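Local coordinates for protein probable chitinase A (Chromobacterium violaceum, PDB 4TX8) that probably hydrolyses chitin as a family 18 endochitinase, its TIM-barrel catalytic domain joined to a small carbohydrate-binding module, at residues F104-A108 with P389-G393; D314-G318 with G380-P384; S320-G326 with G339-V345. All coordinates share one frame; numbering follows the deposited sequence.

Contact 1: F104-A108 with P389-G393; sequences FAKHA and PAFRG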
loop_
_atom_site.group_PDB
_atom_site.type_symbol
_atom_site.label_atom_id
_atom_site.label_comp_id
_atom_site.label_asym_id
_atom_site.label_seq_id
_atom_site.Cartn_x
_atom_site.Cartn_y
_atom_site.Cartn_z
ATOM N N PHE A 104 -1.724 3.668 -15.729
ATOM C CA PHE A 104 -1.081 2.505 -15.119
ATOM C C PHE A 104 -2.077 1.347 -15.103
ATOM O O PHE A 104 -3.214 1.517 -15.542
ATOM C CB PHE A 104 -0.534 2.830 -13.717
ATOM C CG PHE A 104 -1.579 3.223 -12.704
ATOM C CD1 PHE A 104 -2.206 4.458 -12.763
ATOM C CD2 PHE A 104 -1.899 2.368 -11.658
ATOM C CE1 PHE A 104 -3.153 4.819 -11.818
ATOM C CE2 PHE A 104 -2.841 2.722 -10.707
ATOM C CZ PHE A 104 -3.471 3.949 -10.788
ATOM N N ALA A 105 -1.643 0.177 -14.635
ATOM C CA ALA A 105 -2.426 -1.058 -14.766
ATOM C C ALA A 105 -3.888 -0.866 -14.376
ATOM O O ALA A 105 -4.189 -0.439 -13.260
ATOM C CB ALA A 105 -1.800 -2.175 -13.933
ATOM N N LYS A 106 -4.785 -1.164 -15.315
ATOM C CA LYS A 106 -6.223 -0.999 -15.114
ATOM C C LYS A 106 -6.677 -1.706 -13.844
ATOM O O LYS A 106 -7.400 -1.139 -13.028
ATOM C CB LYS A 106 -7.001 -1.530 -16.322
ATOM C CG LYS A 106 -8.507 -1.330 -16.223
ATOM C CD LYS A 106 -9.233 -1.961 -17.403
ATOM C CE LYS A 106 -10.736 -1.718 -17.325
ATOM N NZ LYS A 106 -11.481 -2.452 -18.389
ATOM N N HIS A 107 -6.237 -2.948 -13.682
ATOM C CA HIS A 107 -6.474 -3.684 -12.453
ATOM C C HIS A 107 -5.129 -3.955 -11.798
ATOM O O HIS A 107 -4.425 -4.899 -12.156
ATOM C CB HIS A 107 -7.245 -4.971 -12.734
ATOM C CG HIS A 107 -8.544 -4.739 -13.437
ATOM N ND1 HIS A 107 -8.889 -5.386 -14.604
ATOM C CD2 HIS A 107 -9.576 -3.909 -13.149
ATOM C CE1 HIS A 107 -10.080 -4.973 -15.000
ATOM N NE2 HIS A 107 -10.519 -4.077 -14.134
ATOM N N ALA A 108 -4.778 -3.104 -10.841
ATOM C CA ALA A 108 -3.416 -3.041 -10.332
ATOM C C ALA A 108 -3.228 -3.767 -9.008
ATOM O O ALA A 108 -4.130 -3.801 -8.167
ATOM C CB ALA A 108 -2.991 -1.584 -10.186
ATOM N N PRO A 389 -16.517 -2.129 -13.671
ATOM C CA PRO A 389 -15.510 -2.838 -14.468
ATOM C C PRO A 389 -14.125 -2.188 -14.411
ATOM O O PRO A 389 -13.135 -2.858 -14.704
ATOM C CB PRO A 389 -16.084 -2.786 -15.893
ATOM C CG PRO A 389 -17.097 -1.682 -15.875
ATOM C CD PRO A 389 -17.652 -1.665 -14.489
ATOM N N ALA A 390 -14.053 -0.917 -14.023
ATOM C CA ALA A 390 -12.774 -0.217 -13.968
ATOM C C ALA A 390 -12.239 -0.034 -12.544
ATOM O O ALA A 390 -11.353 0.792 -12.325
ATOM C CB ALA A 390 -12.890 1.138 -14.655
ATOM N N PHE A 391 -12.768 -0.792 -11.585
ATOM C CA PHE A 391 -12.248 -0.759 -10.216
ATOM C C PHE A 391 -10.742 -1.021 -10.237
ATOM O O PHE A 391 -10.289 -1.974 -10.867
ATOM C CB PHE A 391 -12.963 -1.785 -9.331
ATOM C CG PHE A 391 -12.561 -1.717 -7.883
ATOM C CD1 PHE A 391 -13.093 -0.748 -7.048
ATOM C CD2 PHE A 391 -11.644 -2.616 -7.360
ATOM C CE1 PHE A 391 -12.719 -0.677 -5.716
ATOM C CE2 PHE A 391 -11.267 -2.553 -6.027
ATOM C CZ PHE A 391 -11.804 -1.581 -5.206
ATOM N N ARG A 392 -9.974 -0.166 -9.565
ATOM C CA ARG A 392 -8.520 -0.147 -9.742
ATOM C C ARG A 392 -7.813 -1.383 -9.180
ATOM O O ARG A 392 -6.894 -1.906 -9.810
ATOM C CB ARG A 392 -7.921 1.116 -9.118
ATOM C CG ARG A 392 -6.422 1.276 -9.372
ATOM C CD ARG A 392 -6.097 1.363 -10.868
ATOM N NE ARG A 392 -6.515 2.635 -11.454
ATOM C CZ ARG A 392 -6.130 3.076 -12.649
ATOM N NH1 ARG A 392 -5.313 2.349 -13.399
ATOM N NH2 ARG A 392 -6.560 4.249 -13.097
ATOM N N GLY A 393 -8.218 -1.852 -8.003
ATOM C CA GLY A 393 -7.684 -3.109 -7.507
ATOM C C GLY A 393 -7.313 -3.223 -6.038
ATOM O O GLY A 393 -8.115 -2.922 -5.151
HETATM O O HOH W 1 -4.710 4.443 -15.746
HETATM O O HOH W 2 -8.844 1.107 -13.504
#
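The guanidinium of Arg392 lies flat on one face of the Phe104 ring, with the two planes only 9° apart and their centres 3.8 Å apart, close enough for a cation-pi interaction as well as a stack. Arg392 has the most surface buried here. Its chain bends at chi2 and chi3 (60° and 72°), which folds the guanidinium back over the aromatic ring, while CD rests 3.5 Å from Phe104 CE2. At the edge of the group, Arg392 NH1 donates to Ala105 O at 3.0 Å; the oxygen lies in the guanidinium plane, but the nitrogen stands well above the carbonyl plane. A water accepts from both Arg392 NH1 and Phe104 N. Because NE also gives a hydrogen bond to the carbonyl of Asp343, the plane is fixed by bonds along its rim as well as by the ring.

Both segments run into neighbouring parallel strands, 108-114 and 393-397, where the first and last strands of the TIM barrel meet and close it. The seam begins with Ala108 N bonding to Arg392 O at 2.6 Å, and Ala108 pairs with Gly393.

Before the strands, the extended chain of Lys106 reaches out to Pro389 and Ala390, with CE 3.7 Å from Pro389 O. A second water joins Lys106 O to Ala390 O and lies over the guanidinium face opposite Phe104. The imidazole of His107 presents its edge to the same turn: NE2 donates in the ring plane to Pro389 O at 2.9 Å, and CD2 approaches Phe391 O.

Contact 2: D314-G318 with G380-P384; sequences DMLVG and GSVKP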
loop_
_atom_site.group_PDB
_atom_site.type_symbol
_atom_site.label_atom_id
_atom_site.label_comp_id
_atom_site.label_asym_id
_atom_site.label_seq_id
_atom_site.Cartn_x
_atom_site.Cartn_y
_atom_site.Cartn_z
ATOM N N ASP A 314 -17.098 -8.318 2.518
ATOM C CA ASP A 314 -18.126 -7.292 2.648
ATOM C C ASP A 314 -17.535 -5.940 3.057
ATOM O O ASP A 314 -17.904 -4.899 2.496
ATOM C CB ASP A 314 -19.187 -7.717 3.665
ATOM C CG ASP A 314 -20.280 -8.592 3.060
ATOM O OD1 ASP A 314 -20.429 -8.623 1.817
ATOM O OD2 ASP A 314 -21.004 -9.239 3.849
ATOM N N MET A 315 -16.618 -5.954 4.024
ATOM C CA MET A 315 -15.991 -4.715 4.478
ATOM C C MET A 315 -15.178 -4.079 3.361
ATOM O O MET A 315 -15.193 -2.864 3.178
ATOM C CB MET A 315 -15.106 -4.973 5.703
ATOM C CG MET A 315 -14.337 -3.754 6.212
ATOM S SD MET A 315 -13.556 -3.964 7.808
ATOM C CE MET A 315 -12.658 -2.442 7.971
ATOM N N LEU A 316 -14.477 -4.911 2.606
ATOM C CA LEU A 316 -13.699 -4.420 1.479
ATOM C C LEU A 316 -14.622 -3.837 0.412
ATOM O O LEU A 316 -14.366 -2.763 -0.130
ATOM C CB LEU A 316 -12.838 -5.533 0.883
ATOM C CG LEU A 316 -11.856 -6.209 1.839
ATOM C CD1 LEU A 316 -11.054 -7.265 1.099
ATOM C CD2 LEU A 316 -10.936 -5.185 2.492
ATOM N N VAL A 317 -15.704 -4.550 0.121
ATOM C CA VAL A 317 -16.670 -4.089 -0.867
ATOM C C VAL A 317 -17.373 -2.833 -0.360
ATOM O O VAL A 317 -17.530 -1.856 -1.098
ATOM C CB VAL A 317 -17.712 -5.178 -1.193
ATOM C CG1 VAL A 317 -18.780 -4.638 -2.139
ATOM C CG2 VAL A 317 -17.029 -6.394 -1.803
ATOM N N GLY A 318 -17.780 -2.861 0.907
ATOM C CA GLY A 318 -18.479 -1.746 1.521
ATOM C C GLY A 318 -17.649 -0.478 1.594
ATOM O O GLY A 318 -18.128 0.604 1.253
ATOM N N GLY A 380 -21.344 -10.995 -1.119
ATOM C CA GLY A 380 -21.918 -11.411 0.146
ATOM C C GLY A 380 -23.207 -10.656 0.398
ATOM O O GLY A 380 -24.046 -10.539 -0.492
ATOM N N SER A 381 -23.366 -10.131 1.608
ATOM C CA SER A 381 -24.571 -9.383 1.948
ATOM C C SER A 381 -24.460 -7.932 1.487
ATOM O O SER A 381 -25.422 -7.167 1.567
ATOM C CB SER A 381 -24.838 -9.449 3.453
ATOM O OG SER A 381 -23.703 -9.033 4.190
ATOM N N VAL A 382 -23.281 -7.562 1.000
ATOM C CA VAL A 382 -23.042 -6.212 0.501
ATOM C C VAL A 382 -22.797 -6.236 -1.006
ATOM O O VAL A 382 -21.869 -6.887 -1.487
ATOM C CB VAL A 382 -21.844 -5.551 1.215
ATOM C CG1 VAL A 382 -21.527 -4.199 0.593
ATOM C CG2 VAL A 382 -22.133 -5.407 2.703
ATOM N N LYS A 383 -23.640 -5.517 -1.741
ATOM C CA LYS A 383 -23.628 -5.552 -3.200
ATOM C C LYS A 383 -23.589 -4.143 -3.785
ATOM O O LYS A 383 -24.359 -3.278 -3.370
ATOM C CB LYS A 383 -24.866 -6.293 -3.715
ATOM C CG LYS A 383 -24.605 -7.267 -4.849
ATOM C CD LYS A 383 -25.910 -7.692 -5.507
ATOM C CE LYS A 383 -25.735 -8.961 -6.328
ATOM N NZ LYS A 383 -26.955 -9.288 -7.124
ATOM N N PRO A 384 -22.692 -3.907 -4.754
ATOM C CA PRO A 384 -22.665 -2.618 -5.456
ATOM C C PRO A 384 -23.978 -2.360 -6.190
ATOM O O PRO A 384 -24.642 -3.316 -6.594
ATOM C CB PRO A 384 -21.508 -2.775 -6.449
ATOM C CG PRO A 384 -20.681 -3.886 -5.911
ATOM C CD PRO A 384 -21.628 -4.812 -5.217
HETATM O O HOH W 3 -19.453 -8.762 -1.181
#
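Asp314 meets the hydroxyl of Ser381 and the backbone N-H groups of Ser381 and Val382 in the polar half of this contact. The carboxylate, on the first turn of helix 313-325, reaches across to the loop at 380-384 and divides its two oxygens between neighbouring residues. Asp314 OD1 accepts from Val382 N at 3.2 Å, in a rather bent bond with 142° at the hydrogen. The other oxygen, Asp314 OD2, takes the shorter bond from Ser381 OG at 2.7 Å, with a weak second one from Ser381 N. In the two stronger bonds the donor comes from above the carboxylate plane. The hydroxyl of Ser381 is placed for its bond by chi1 of 54°, which sets OG between the backbone N and the carbonyl carbon.

A water adds a bridge: it donates to Asp314 OD1 and to Val382 O, and accepts from Gly380 N at 2.9 Å.

The apolar half lies one helical turn further on. Val317 and Val382 lie side by side, pointing opposite ways, and their CG1 methyls meet at 3.9 Å. The same Val317 CG1 also touches the ring of Pro384, at its CD, 4.2 Å away. Val382 CG2 packs against the carboxylate carbon of Asp314, 3.7 Å from CG, linking the apolar and polar groups. Helix 363-375 supplies Cys372 and Leu373 beside Val317, enclosing these side chains further, and the Cys372-Cys379 disulfide ties the chain just before Gly380 to that helix.

The arrangement belongs to the outer layer of the TIM barrel, where an excursion between helix 363-375 and strand 393-397 folds back over the start of helix 313-325.

Contact 3: S320-G326 with G339-V345; sequences SKMLIEG and GLRPDQV
Ile324 and Val345 meet through branches set by their first torsions. In Ile324, CG1 is anti to the carbonyl carbon (chi1 -60°) and approaches Val345 CG2 at 3.8 Å, while its CD1 extends to Pro342 CA at 4.0 Å. The other branch, Ile324 CG2, touches Pro342 CG, the isoleucine and the proline crossing at about a right angle. Val345, with CG1 anti to its backbone N (chi1 -178°), turns both methyls to Leu323 CB, and CG1 also meets Leu323 CD1 at 4.1 Å.

Beside this apolar patch, Leu340 N donates to Leu323 O at 2.8 Å, nearly straight at the hydrogen and in the carbonyl plane. Gly339 CA makes a close CA-H...O approach to Ile324 O at 3.2 Å, and a water links Glu325 O to Gly339 N. NE and NH2 of Arg341 each bond one carboxylate oxygen of Asp343, a bidentate salt bridge within the loop, with Gln344 CD over one guanidinium face.

Helix 313-325 ends at Gly326, whose phi is positive, and the carbonyls of Leu323, Ile324 and Glu325 therefore lack the N-H donors of a further turn; the 339-345 loop and a water meet them instead.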
loop_
_atom_site.group_PDB
_atom_site.type_symbol
_atom_site.label_atom_id
_atom_site.label_comp_id
_atom_site.label_asym_id
_atom_site.label_seq_id
_atom_site.Cartn_x
_atom_site.Cartn_y
_atom_site.Cartn_z
ATOM N N SER A 320 -15.169 0.282 -0.269
ATOM C CA SER A 320 -14.965 0.741 -1.635
ATOM C C SER A 320 -16.221 1.405 -2.198
ATOM O O SER A 320 -16.128 2.403 -2.911
ATOM C CB SER A 320 -14.527 -0.426 -2.522
ATOM O OG SER A 320 -13.329 -1.005 -2.027
ATOM N N LYS A 321 -17.390 0.862 -1.872
ATOM C CA LYS A 321 -18.652 1.463 -2.302
ATOM C C LYS A 321 -18.802 2.880 -1.767
ATOM O O LYS A 321 -19.197 3.782 -2.499
ATOM C CB LYS A 321 -19.848 0.622 -1.854
ATOM C CG LYS A 321 -20.159 -0.549 -2.760
ATOM C CD LYS A 321 -21.363 -1.324 -2.253
ATOM C CE LYS A 321 -22.608 -0.455 -2.234
ATOM N NZ LYS A 321 -23.797 -1.214 -1.764
ATOM N N MET A 322 -18.484 3.074 -0.491
ATOM C CA MET A 322 -18.607 4.392 0.124
ATOM C C MET A 322 -17.771 5.435 -0.614
ATOM O O MET A 322 -18.212 6.568 -0.810
ATOM C CB MET A 322 -18.207 4.336 1.599
ATOM C CG MET A 322 -19.182 3.551 2.463
ATOM S SD MET A 322 -18.741 3.546 4.207
ATOM C CE MET A 322 -18.885 5.291 4.600
ATOM N N LEU A 323 -16.575 5.044 -1.042
ATOM C CA LEU A 323 -15.686 5.963 -1.747
ATOM C C LEU A 323 -16.171 6.256 -3.163
ATOM O O LEU A 323 -15.920 7.334 -3.699
ATOM C CB LEU A 323 -14.264 5.404 -1.783
ATOM C CG LEU A 323 -13.489 5.549 -0.472
ATOM C CD1 LEU A 323 -12.210 4.734 -0.506
ATOM C CD2 LEU A 323 -13.181 7.014 -0.204
ATOM N N ILE A 324 -16.876 5.303 -3.763
ATOM C CA ILE A 324 -17.352 5.470 -5.132
ATOM C C ILE A 324 -18.730 6.133 -5.198
ATOM O O ILE A 324 -18.942 7.039 -6.005
ATOM C CB ILE A 324 -17.391 4.119 -5.877
ATOM C CG1 ILE A 324 -15.984 3.513 -5.929
ATOM C CG2 ILE A 324 -17.948 4.293 -7.284
ATOM C CD1 ILE A 324 -15.931 2.118 -6.514
ATOM N N GLU A 325 -19.662 5.697 -4.354
ATOM C CA GLU A 325 -21.013 6.264 -4.371
ATOM C C GLU A 325 -21.077 7.596 -3.637
ATOM O O GLU A 325 -21.884 8.463 -3.967
ATOM C CB GLU A 325 -22.034 5.313 -3.732
ATOM C CG GLU A 325 -21.797 3.836 -3.954
ATOM C CD GLU A 325 -22.294 3.340 -5.287
ATOM O OE1 GLU A 325 -22.567 4.171 -6.180
ATOM O OE2 GLU A 325 -22.408 2.104 -5.438
ATOM N N GLY A 326 -20.230 7.747 -2.626
ATOM C CA GLY A 326 -20.313 8.896 -1.748
ATOM C C GLY A 326 -21.156 8.565 -0.533
ATOM O O GLY A 326 -21.835 7.538 -0.503
ATOM N N GLY A 339 -18.560 11.060 -4.375
ATOM C CA GLY A 339 -17.903 9.837 -4.796
ATOM C C GLY A 339 -16.792 10.030 -5.810
ATOM O O GLY A 339 -16.769 11.015 -6.549
ATOM N N LEU A 340 -15.865 9.079 -5.836
ATOM C CA LEU A 340 -14.764 9.079 -6.792
ATOM C C LEU A 340 -15.052 8.118 -7.937
ATOM O O LEU A 340 -15.961 7.295 -7.848
ATOM C CB LEU A 340 -13.455 8.684 -6.106
ATOM C CG LEU A 340 -12.955 9.581 -4.974
ATOM C CD1 LEU A 340 -11.926 8.843 -4.127
ATOM C CD2 LEU A 340 -12.366 10.860 -5.546
ATOM N N ARG A 341 -14.271 8.215 -9.008
ATOM C CA ARG A 341 -14.347 7.232 -10.081
ATOM C C ARG A 341 -13.830 5.891 -9.579
ATOM O O ARG A 341 -12.925 5.849 -8.745
ATOM C CB ARG A 341 -13.536 7.679 -11.296
ATOM C CG ARG A 341 -13.986 8.988 -11.922
ATOM C CD ARG A 341 -13.253 9.211 -13.234
ATOM N NE ARG A 341 -11.833 8.919 -13.091
ATOM C CZ ARG A 341 -10.919 9.820 -12.752
ATOM N NH1 ARG A 341 -11.277 11.078 -12.536
ATOM N NH2 ARG A 341 -9.648 9.464 -12.635
ATOM N N PRO A 342 -14.404 4.787 -10.081
ATOM C CA PRO A 342 -13.915 3.451 -9.721
ATOM C C PRO A 342 -12.422 3.267 -9.997
ATOM O O PRO A 342 -11.757 2.564 -9.237
ATOM C CB PRO A 342 -14.750 2.526 -10.606
ATOM C CG PRO A 342 -16.028 3.281 -10.822
ATOM C CD PRO A 342 -15.626 4.728 -10.904
ATOM N N ASP A 343 -11.896 3.900 -11.044
ATOM C CA ASP A 343 -10.478 3.758 -11.368
ATOM C C ASP A 343 -9.581 4.469 -10.353
ATOM O O ASP A 343 -8.358 4.338 -10.405
ATOM C CB ASP A 343 -10.182 4.279 -12.781
ATOM C CG ASP A 343 -10.448 5.770 -12.932
ATOM O OD1 ASP A 343 -9.620 6.582 -12.464
ATOM O OD2 ASP A 343 -11.475 6.132 -13.542
ATOM N N GLN A 344 -10.191 5.216 -9.435
ATOM C CA GLN A 344 -9.449 5.936 -8.400
ATOM C C GLN A 344 -9.485 5.217 -7.059
ATOM O O GLN A 344 -8.957 5.719 -6.065
ATOM C CB GLN A 344 -10.009 7.344 -8.211
ATOM C CG GLN A 344 -9.772 8.297 -9.360
ATOM C CD GLN A 344 -10.404 9.649 -9.100
ATOM O OE1 GLN A 344 -11.627 9.780 -9.087
ATOM N NE2 GLN A 344 -9.572 10.658 -8.868
ATOM N N VAL A 345 -10.124 4.054 -7.021
ATOM C CA VAL A 345 -10.355 3.378 -5.752
ATOM C C VAL A 345 -9.826 1.946 -5.748
ATOM O O VAL A 345 -10.063 1.171 -6.677
ATOM C CB VAL A 345 -11.860 3.366 -5.398
ATOM C CG1 VAL A 345 -12.090 2.709 -4.043
ATOM C CG2 VAL A 345 -12.419 4.787 -5.399
HETATM O O HOH W 4 -21.479 11.114 -4.922
#

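Overall arrangement
From the N terminus, the chain enters the barrel at 104-108, and contact 1 closes the widest loop when 389-393 returns 281 residues later. Contact 2 lies inside that loop, joining helix 313-325 to the segment 380-384, and contact 3 is nested inside contact 2, tying the end of the same helix to the lead-in of strand 345-350. None of the loops cross. Contacts 1 and 3 touch through Arg392, bonded to Asp343 and Val345, and through the ring of Phe391 against Ser320 and Val345, whereas contacts 2 and 3 meet where Lys321 NZ reaches Lys383 O. Contacts 1 and 2 do not touch. Together they join the barrel's closing seam to its peripheral helix and loops.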